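Local coordinates for protein homoserine O-acetyltransferase (Bacillus anthracis str. 'Ames Ancestor', PDB 3I1I) that probably transfers an acetyl group from acetyl-CoA to the hydroxyl of L-homoserine, at residues 27-32 against 133-138; 17-22 against 123-128; 316-321 against 349-354. One frame throughout, in Å; residues are numbered along the deposited sequence. Where two conformers were deposited one is given.

Contact 1. Residues 27-32 against 133-138; sequences VQMGYE and ARMQCE
The strand 27-32 and the helix segment 133-138 cross at -72°, with their axes 10.1 Å apart at the closest point. This is helix-on-sheet packing in an alpha/beta hydrolase fold: helix 129-142 lies against strand 24-34 of the central mixed sheet. M29 and M135 are the nearest residues by backbone. No hydrogen bond joins the segments, and the contact is made mainly by apolar side-chain atoms.

Both M29 and M135 are selenomethionine. In M29, CG stands anti to the backbone N (chi1 -170°), and the chain runs straight as far as SE before it bends. M135 has CG anti to its carbonyl carbon and bends at chi3 (56°), which turns its methyl CE back to the strand. That methyl is the meeting point. CE of M135 rests 3.8 Å from CB of M29 and also lies near SE and CE of M29, as the two chains cross obliquely. V27, two residues before M29, meets this methyl tip to tip, with CG2 of V27 4.0 Å from CE of M135.

Q136 joins through its aliphatic part. Its amide is held by W164 of helix 156-167, through OE1, and by T91, through NE2. With the amide held there, CG of Q136 receives the methyl of M29, CE to CG 3.7 Å.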
loop_
_atom_site.group_PDB
_atom_site.type_symbol
_atom_site.label_atom_id
_atom_site.label_comp_id
_atom_site.label_asym_id
_atom_site.label_seq_id
_atom_site.Cartn_x
_atom_site.Cartn_y
_atom_site.Cartn_z
ATOM N N VAL A 27 15.018 29.397 3.210
ATOM C CA VAL A 27 13.704 28.935 2.780
ATOM C C VAL A 27 12.924 30.076 2.125
ATOM O O VAL A 27 13.169 31.244 2.412
ATOM C CB VAL A 27 12.886 28.419 3.997
ATOM C CG1 VAL A 27 13.612 27.237 4.700
ATOM C CG2 VAL A 27 12.664 29.521 4.950
ATOM N N GLN A 28 11.985 29.719 1.259
ATOM C CA GLN A 28 11.016 30.651 0.691
ATOM C C GLN A 28 9.634 30.016 0.812
ATOM O O GLN A 28 9.508 28.815 0.977
ATOM C CB GLN A 28 11.303 30.920 -0.775
ATOM C CG GLN A 28 11.443 29.624 -1.589
ATOM C CD GLN A 28 11.635 29.829 -3.086
ATOM O OE1 GLN A 28 11.973 30.916 -3.537
ATOM N NE2 GLN A 28 11.381 28.765 -3.865
HETATM N N MSE A 29 8.609 30.843 0.670
HETATM C CA MSE A 29 7.253 30.452 0.910
HETATM C C MSE A 29 6.317 31.340 0.107
HETATM O O MSE A 29 6.252 32.538 0.329
HETATM C CB MSE A 29 6.957 30.591 2.396
HETATM C CG MSE A 29 5.633 29.972 2.831
HETATM SE SE MSE A 29 5.295 30.357 4.718
HETATM C CE MSE A 29 4.917 28.618 5.340
ATOM N N GLY A 30 5.559 30.759 -0.806
ATOM C CA GLY A 30 4.586 31.555 -1.536
ATOM C C GLY A 30 3.414 31.879 -0.653
ATOM O O GLY A 30 3.166 31.178 0.290
ATOM N N TYR A 31 2.689 32.943 -0.940
ATOM C CA TYR A 31 1.434 33.175 -0.233
ATOM C C TYR A 31 0.546 34.081 -1.044
ATOM O O TYR A 31 0.964 34.606 -2.078
ATOM C CB TYR A 31 1.653 33.782 1.151
ATOM C CG TYR A 31 2.183 35.200 1.175
ATOM C CD1 TYR A 31 1.336 36.265 1.364
ATOM C CD2 TYR A 31 3.549 35.467 1.066
ATOM C CE1 TYR A 31 1.814 37.572 1.392
ATOM C CE2 TYR A 31 4.047 36.791 1.122
ATOM C CZ TYR A 31 3.175 37.832 1.278
ATOM O OH TYR A 31 3.622 39.143 1.327
ATOM N N GLU A 32 -0.681 34.253 -0.578
ATOM C CA GLU A 32 -1.601 35.115 -1.259
ATOM C C GLU A 32 -2.622 35.560 -0.246
ATOM O O GLU A 32 -2.780 34.893 0.761
ATOM C CB GLU A 32 -2.217 34.395 -2.469
ATOM C CG GLU A 32 -3.233 33.317 -2.139
ATOM C CD GLU A 32 -3.530 32.440 -3.325
ATOM O OE1 GLU A 32 -2.565 31.805 -3.800
ATOM O OE2 GLU A 32 -4.727 32.368 -3.764
ATOM N N ALA A 133 4.253 26.353 10.785
ATOM C CA ALA A 133 3.675 27.348 11.657
ATOM C C ALA A 133 4.757 28.403 12.045
ATOM O O ALA A 133 4.476 29.599 12.066
ATOM C CB ALA A 133 3.074 26.660 12.905
ATOM N N ARG A 134 5.988 27.977 12.315
ATOM C CA ARG A 134 7.037 28.944 12.665
ATOM C C ARG A 134 7.366 29.872 11.487
ATOM O O ARG A 134 7.534 31.072 11.679
ATOM C CB ARG A 134 8.306 28.264 13.161
ATOM C CG ARG A 134 8.078 27.312 14.367
ATOM C CD ARG A 134 8.953 27.726 15.502
ATOM N NE ARG A 134 8.935 26.833 16.674
ATOM C CZ ARG A 134 8.240 27.049 17.799
ATOM N NH1 ARG A 134 7.429 28.117 17.947
ATOM N NH2 ARG A 134 8.350 26.170 18.785
HETATM N N MSE A 135 7.403 29.328 10.272
HETATM C CA MSE A 135 7.632 30.154 9.123
HETATM C C MSE A 135 6.486 31.129 8.897
HETATM O O MSE A 135 6.732 32.305 8.733
HETATM C CB MSE A 135 7.859 29.316 7.895
HETATM C CG MSE A 135 9.240 28.711 7.885
HETATM SE SE MSE A 135 9.336 27.359 6.494
HETATM C CE MSE A 135 8.802 28.485 4.964
ATOM N N GLN A 136 5.247 30.650 8.919
ATOM C CA GLN A 136 4.092 31.511 8.764
ATOM C C GLN A 136 4.088 32.684 9.771
ATOM O O GLN A 136 3.757 33.818 9.431
ATOM C CB GLN A 136 2.832 30.699 8.975
ATOM C CG GLN A 136 2.476 29.755 7.825
ATOM C CD GLN A 136 1.258 28.918 8.182
ATOM O OE1 GLN A 136 1.059 28.552 9.349
ATOM N NE2 GLN A 136 0.417 28.660 7.201
ATOM N N CYS A 137 4.450 32.383 11.011
ATOM C CA CYS A 137 4.498 33.369 12.038
ATOM C C CYS A 137 5.512 34.487 11.739
ATOM O O CYS A 137 5.237 35.657 12.031
ATOM C CB CYS A 137 4.838 32.705 13.359
ATOM S SG CYS A 137 4.680 33.826 14.715
ATOM N N GLU A 138 6.661 34.139 11.155
ATOM C CA GLU A 138 7.630 35.156 10.759
ATOM C C GLU A 138 7.017 36.077 9.754
ATOM O O GLU A 138 7.225 37.293 9.815
ATOM C CB GLU A 138 8.862 34.583 10.096
ATOM C CG GLU A 138 9.590 33.591 10.923
ATOM C CD GLU A 138 10.557 34.232 11.838
ATOM O OE1 GLU A 138 11.776 34.009 11.591
ATOM O OE2 GLU A 138 10.102 34.932 12.790
#

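Contact 2. Residues 17-22 against 123-128; sequences YTFENG and DFPVFT
Apolar contacts gather round the ring of F19. P125 sets CG over the centre of one face, 3.9 Å from the F19 ring centroid and 7° off the ring normal, a CH-pi contact. Y17, from the same segment as F19, places CE2 over the opposite face, toward the rim. At the edge, near the ring plane, CB of F127 is 3.8 Å from CE1 of F19. The ring of F127 leads away from F19, toward Y282 and A286 of helix 277-289. F124 crosses F19 at about a right angle, and the CZ atoms of F124 and F19 meet at 4.1 Å.

The polar contact is indirect. Residues F19 to G22 form a type I beta turn, closed by G22 N donating to F19 O. Inside this turn, N21 N donates to a water at 3.2 Å. The same water donates to the carbonyl O of V126 at 2.6 Å. It also sits at the edge of the F19 ring, in its plane. CG of N21 stands between the backbone N and the carbonyl carbon (chi1 62°). ND2 of N21 comes 2.8 Å from V126 O, but the angle is too poor for a hydrogen bond. ND2 makes a weak hydrogen bond to Y251 O of the third subunit, and OD1 accepts from R23 N.

T128 is the N-cap of helix 129-142. The beta-hairpin turn between strands 10-18 and 24-34 thus packs on the loop before that helix. Clamped on both faces, the F19 ring is held by apolar contact, while the bonded polar link between the two segments runs through a water.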
loop_
_atom_site.group_PDB
_atom_site.type_symbol
_atom_site.label_atom_id
_atom_site.label_comp_id
_atom_site.label_asym_id
_atom_site.label_seq_id
_atom_site.Cartn_x
_atom_site.Cartn_y
_atom_site.Cartn_z
ATOM N N TYR A 17 16.519 29.797 8.015
ATOM C CA TYR A 17 15.531 29.309 8.947
ATOM C C TYR A 17 16.063 28.044 9.670
ATOM O O TYR A 17 16.605 27.131 9.057
ATOM C CB TYR A 17 14.194 29.045 8.236
ATOM C CG TYR A 17 13.246 28.281 9.116
ATOM C CD1 TYR A 17 12.662 28.888 10.210
ATOM C CD2 TYR A 17 13.017 26.930 8.910
ATOM C CE1 TYR A 17 11.827 28.186 11.050
ATOM C CE2 TYR A 17 12.193 26.206 9.754
ATOM C CZ TYR A 17 11.596 26.835 10.823
ATOM O OH TYR A 17 10.802 26.128 11.693
ATOM N N THR A 18 15.909 27.995 10.986
ATOM C CA THR A 18 16.296 26.814 11.737
ATOM C C THR A 18 15.100 25.909 12.013
ATOM O O THR A 18 14.145 26.287 12.693
ATOM C CB THR A 18 16.999 27.197 13.043
ATOM O OG1 THR A 18 18.164 27.975 12.714
ATOM C CG2 THR A 18 17.408 25.937 13.843
ATOM N N PHE A 19 15.170 24.709 11.467
ATOM C CA PHE A 19 14.108 23.713 11.614
ATOM C C PHE A 19 14.112 23.158 13.048
ATOM O O PHE A 19 15.141 23.235 13.790
ATOM C CB PHE A 19 14.314 22.560 10.612
ATOM C CG PHE A 19 13.960 22.898 9.192
ATOM C CD1 PHE A 19 12.886 22.285 8.579
ATOM C CD2 PHE A 19 14.708 23.823 8.460
ATOM C CE1 PHE A 19 12.554 22.580 7.246
ATOM C CE2 PHE A 19 14.393 24.125 7.118
ATOM C CZ PHE A 19 13.301 23.514 6.521
ATOM N N GLU A 20 12.985 22.563 13.422
ATOM C CA GLU A 20 12.825 21.996 14.751
ATOM C C GLU A 20 13.901 20.946 15.067
ATOM O O GLU A 20 14.289 20.776 16.223
ATOM C CB GLU A 20 11.416 21.416 14.902
ATOM C CG GLU A 20 10.321 22.515 15.015
ATOM C CD GLU A 20 10.453 23.361 16.305
ATOM O OE1 GLU A 20 10.862 22.788 17.351
ATOM O OE2 GLU A 20 10.142 24.588 16.277
ATOM N N ASN A 21 14.401 20.246 14.038
ATOM C CA ASN A 21 15.505 19.290 14.248
ATOM C C ASN A 21 16.883 19.929 14.219
ATOM O O ASN A 21 17.891 19.235 14.284
ATOM C CB ASN A 21 15.457 18.106 13.268
ATOM C CG ASN A 21 15.603 18.528 11.823
ATOM O OD1 ASN A 21 16.216 19.544 11.511
ATOM N ND2 ASN A 21 15.025 17.727 10.918
ATOM N N GLY A 22 16.939 21.246 14.099
ATOM C CA GLY A 22 18.192 21.939 14.241
ATOM C C GLY A 22 18.880 22.246 12.953
ATOM O O GLY A 22 19.865 22.954 12.971
ATOM N N ASP A 123 18.962 14.720 1.107
ATOM C CA ASP A 123 19.620 15.571 2.090
ATOM C C ASP A 123 18.686 16.669 2.632
ATOM O O ASP A 123 19.059 17.389 3.560
ATOM C CB ASP A 123 20.911 16.182 1.528
ATOM C CG ASP A 123 21.690 16.988 2.584
ATOM O OD1 ASP A 123 21.946 16.444 3.677
ATOM O OD2 ASP A 123 21.999 18.179 2.336
ATOM N N PHE A 124 17.470 16.809 2.092
ATOM C CA PHE A 124 16.559 17.794 2.678
ATOM C C PHE A 124 16.198 17.429 4.116
ATOM O O PHE A 124 16.043 16.262 4.441
ATOM C CB PHE A 124 15.293 17.982 1.849
ATOM C CG PHE A 124 14.556 19.242 2.185
ATOM C CD1 PHE A 124 14.970 20.453 1.647
ATOM C CD2 PHE A 124 13.501 19.227 3.075
ATOM C CE1 PHE A 124 14.328 21.632 1.963
ATOM C CE2 PHE A 124 12.843 20.400 3.402
ATOM C CZ PHE A 124 13.262 21.613 2.856
ATOM N N PRO A 125 16.081 18.429 4.998
ATOM C CA PRO A 125 15.785 18.055 6.374
ATOM C C PRO A 125 14.341 17.643 6.569
ATOM O O PRO A 125 13.461 18.120 5.872
ATOM C CB PRO A 125 16.042 19.338 7.164
ATOM C CG PRO A 125 15.887 20.432 6.181
ATOM C CD PRO A 125 16.333 19.872 4.856
ATOM N N VAL A 126 14.122 16.774 7.538
ATOM C CA VAL A 126 12.799 16.434 7.967
ATOM C C VAL A 126 12.135 17.674 8.522
ATOM O O VAL A 126 12.759 18.415 9.357
ATOM C CB VAL A 126 12.845 15.351 9.041
ATOM C CG1 VAL A 126 11.452 15.134 9.627
ATOM C CG2 VAL A 126 13.465 14.046 8.439
ATOM N N PHE A 127 10.899 17.905 8.064
ATOM C CA PHE A 127 10.072 18.963 8.592
ATOM C C PHE A 127 8.794 18.439 9.230
ATOM O O PHE A 127 8.297 17.375 8.861
ATOM C CB PHE A 127 9.732 19.986 7.487
ATOM C CG PHE A 127 8.522 19.625 6.644
ATOM C CD1 PHE A 127 7.293 20.179 6.922
ATOM C CD2 PHE A 127 8.638 18.754 5.563
ATOM C CE1 PHE A 127 6.188 19.884 6.155
ATOM C CE2 PHE A 127 7.541 18.428 4.783
ATOM C CZ PHE A 127 6.305 18.988 5.078
ATOM N N THR A 128 8.262 19.243 10.155
ATOM C CA THR A 128 6.982 19.020 10.774
ATOM C C THR A 128 6.057 20.193 10.480
ATOM O O THR A 128 6.467 21.222 9.939
ATOM C CB THR A 128 7.126 18.945 12.285
ATOM O OG1 THR A 128 7.467 20.248 12.809
ATOM C CG2 THR A 128 8.185 17.920 12.644
HETATM O O HOH W 1 12.330 19.726 11.598
#

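Contact 3. Residues 316-321 against 349-354; sequences KQDLLQ and NGHMAG
OD1 of D318 accepts two backbone N-H groups of its own loop. L320 N reaches OD1 of D318 at 2.7 Å along the anti lone pair, although the bond is bent to 135°. Q321 N comes to OD1 of D318 from above the carboxylate plane at 2.9 Å. The first bond makes an Asx turn, and together the two fix the rotation of the carboxylate. CG of D318 is anti to the backbone N (chi1 -165°), which brings OD2 up to the histidine.

OD2 of D318 accepts from ND1 of H351 at 2.7 Å. The bond is nearly straight, at 168°, uses the syn lone pair of OD2 and lies almost in the imidazole plane. The carboxylate and the ring are steeply turned from each other. This buried carboxylate would be expected to favour a proton on ND1 and to raise the basicity of the ring.

L320 crosses the ring at about a right angle. Its CD1 lies over one face, toward the rim, 3.5 Å from CD2 of H351. CG of Q321 approaches CE1 of H351, while its amide bonds to N181 and N184. The backbones also come close, with D318 and G350 CA atoms 4.4 Å apart. One water accepts from both L319 N and H351 N.

On its other side, NE2 of H351 is hydrogen-bonded to OG of S155, which sits on a probable nucleophile elbow. The arrangement fits a Ser-His-Asp triad (S155, H351, D318), probably the active site of this alpha/beta hydrolase-fold acyltransferase.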
loop_
_atom_site.group_PDB
_atom_site.type_symbol
_atom_site.label_atom_id
_atom_site.label_comp_id
_atom_site.label_asym_id
_atom_site.label_seq_id
_atom_site.Cartn_x
_atom_site.Cartn_y
_atom_site.Cartn_z
ATOM N N LYS A 316 -17.923 12.226 10.672
ATOM C CA LYS A 316 -18.169 10.914 11.253
ATOM C C LYS A 316 -17.757 9.713 10.386
ATOM O O LYS A 316 -17.415 8.659 10.911
ATOM C CB LYS A 316 -19.642 10.807 11.532
ATOM C CG LYS A 316 -20.073 9.499 12.193
ATOM C CD LYS A 316 -21.531 9.639 12.608
ATOM C CE LYS A 316 -21.829 8.879 13.886
ATOM N NZ LYS A 316 -21.952 7.462 13.541
ATOM N N GLN A 317 -17.802 9.882 9.068
ATOM C CA GLN A 317 -17.394 8.848 8.143
ATOM C C GLN A 317 -15.932 8.962 7.703
ATOM O O GLN A 317 -15.504 8.265 6.778
ATOM C CB GLN A 317 -18.295 8.901 6.915
ATOM C CG GLN A 317 -19.689 8.367 7.146
ATOM C CD GLN A 317 -20.597 9.300 7.900
ATOM O OE1 GLN A 317 -20.547 10.543 7.770
ATOM N NE2 GLN A 317 -21.431 8.718 8.725
ATOM N N ASP A 318 -15.164 9.841 8.336
ATOM C CA ASP A 318 -13.740 10.017 7.966
ATOM C C ASP A 318 -12.959 8.821 8.438
ATOM O O ASP A 318 -12.903 8.574 9.655
ATOM C CB ASP A 318 -13.183 11.264 8.653
ATOM C CG ASP A 318 -11.892 11.732 8.072
ATOM O OD1 ASP A 318 -11.068 10.920 7.556
ATOM O OD2 ASP A 318 -11.711 12.950 8.172
ATOM N N LEU A 319 -12.381 8.084 7.485
ATOM C CA LEU A 319 -11.526 6.954 7.771
ATOM C C LEU A 319 -10.082 7.347 8.053
ATOM O O LEU A 319 -9.294 6.528 8.612
ATOM C CB LEU A 319 -11.520 5.977 6.613
ATOM C CG LEU A 319 -12.836 5.296 6.215
ATOM C CD1 LEU A 319 -12.670 4.712 4.787
ATOM C CD2 LEU A 319 -13.294 4.211 7.203
ATOM N N LEU A 320 -9.684 8.546 7.631
ATOM C CA LEU A 320 -8.283 8.990 7.813
ATOM C C LEU A 320 -8.130 9.627 9.163
ATOM O O LEU A 320 -7.104 9.471 9.802
ATOM C CB LEU A 320 -7.844 9.998 6.748
ATOM C CG LEU A 320 -7.582 9.409 5.373
ATOM C CD1 LEU A 320 -7.608 10.560 4.353
ATOM C CD2 LEU A 320 -6.246 8.632 5.343
ATOM N N GLN A 321 -9.161 10.332 9.598
ATOM C CA GLN A 321 -9.115 11.085 10.826
ATOM C C GLN A 321 -10.353 10.783 11.674
ATOM O O GLN A 321 -11.339 11.535 11.657
ATOM C CB GLN A 321 -9.031 12.585 10.505
ATOM C CG GLN A 321 -7.700 13.036 9.827
ATOM C CD GLN A 321 -6.473 12.708 10.656
ATOM O OE1 GLN A 321 -6.546 12.510 11.885
ATOM N NE2 GLN A 321 -5.357 12.585 9.991
ATOM N N ASN A 349 -19.100 11.483 1.494
ATOM C CA ASN A 349 -17.739 11.901 1.116
ATOM C C ASN A 349 -16.623 11.710 2.126
ATOM O O ASN A 349 -15.449 11.959 1.806
ATOM C CB ASN A 349 -17.743 13.346 0.685
ATOM C CG ASN A 349 -18.374 13.531 -0.659
ATOM O OD1 ASN A 349 -18.216 12.683 -1.542
ATOM N ND2 ASN A 349 -19.115 14.619 -0.827
ATOM N N GLY A 350 -16.953 11.274 3.330
ATOM C CA GLY A 350 -15.928 10.944 4.317
ATOM C C GLY A 350 -15.011 12.130 4.594
ATOM O O GLY A 350 -15.494 13.270 4.771
ATOM N N HIS A 351 -13.700 11.869 4.585
ATOM C CA HIS A 351 -12.692 12.892 4.808
ATOM C C HIS A 351 -12.875 14.109 3.899
ATOM O O HIS A 351 -12.751 15.245 4.350
ATOM C CB HIS A 351 -11.331 12.283 4.545
ATOM C CG HIS A 351 -10.184 13.154 4.922
ATOM N ND1 HIS A 351 -9.935 13.555 6.227
ATOM C CD2 HIS A 351 -9.210 13.700 4.157
ATOM C CE1 HIS A 351 -8.843 14.303 6.236
ATOM N NE2 HIS A 351 -8.390 14.409 4.996
HETATM N N MSE A 352 -13.177 13.869 2.623
HETATM C CA MSE A 352 -13.290 14.934 1.619
HETATM C C MSE A 352 -14.513 15.816 1.819
HETATM O O MSE A 352 -14.640 16.844 1.156
HETATM C CB MSE A 352 -13.349 14.331 0.212
HETATM C CG MSE A 352 -12.108 13.560 -0.216
HETATM SE SE MSE A 352 -10.473 14.606 0.134
HETATM C CE MSE A 352 -10.675 16.113 -1.015
ATOM N N ALA A 353 -15.406 15.447 2.731
ATOM C CA ALA A 353 -16.486 16.352 3.119
ATOM C C ALA A 353 -15.919 17.707 3.597
ATOM O O ALA A 353 -16.555 18.768 3.476
ATOM C CB ALA A 353 -17.390 15.715 4.220
ATOM N N GLY A 354 -14.722 17.658 4.168
ATOM C CA GLY A 354 -14.135 18.856 4.723
ATOM C C GLY A 354 -13.752 19.851 3.655
ATOM O O GLY A 354 -13.585 21.017 3.954
HETATM O O HOH W 2 -12.814 8.819 4.537
#

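Contacts 1 and 2 are neighbours, with centres about 14 Å apart. Strands 10-18 and 24-34 lie side by side in one sheet, and helix 129-142 follows directly on residues 123-128. The two contacts touch: R134 NE and E20 OE2 form a salt bridge of 2.6 Å, and V27 CG2 packs on Y17 CB at 3.7 Å. Contact 3 holds the probable catalytic pair and lies across the centre of the chain from both. Its centre is about 28 Å from that of contact 1 and 30 Å from that of contact 2. The nearest atoms are about 16 and 14 Å away. The Q136 side chain of contact 1 lies near the probable nucleophile elbow without touching it.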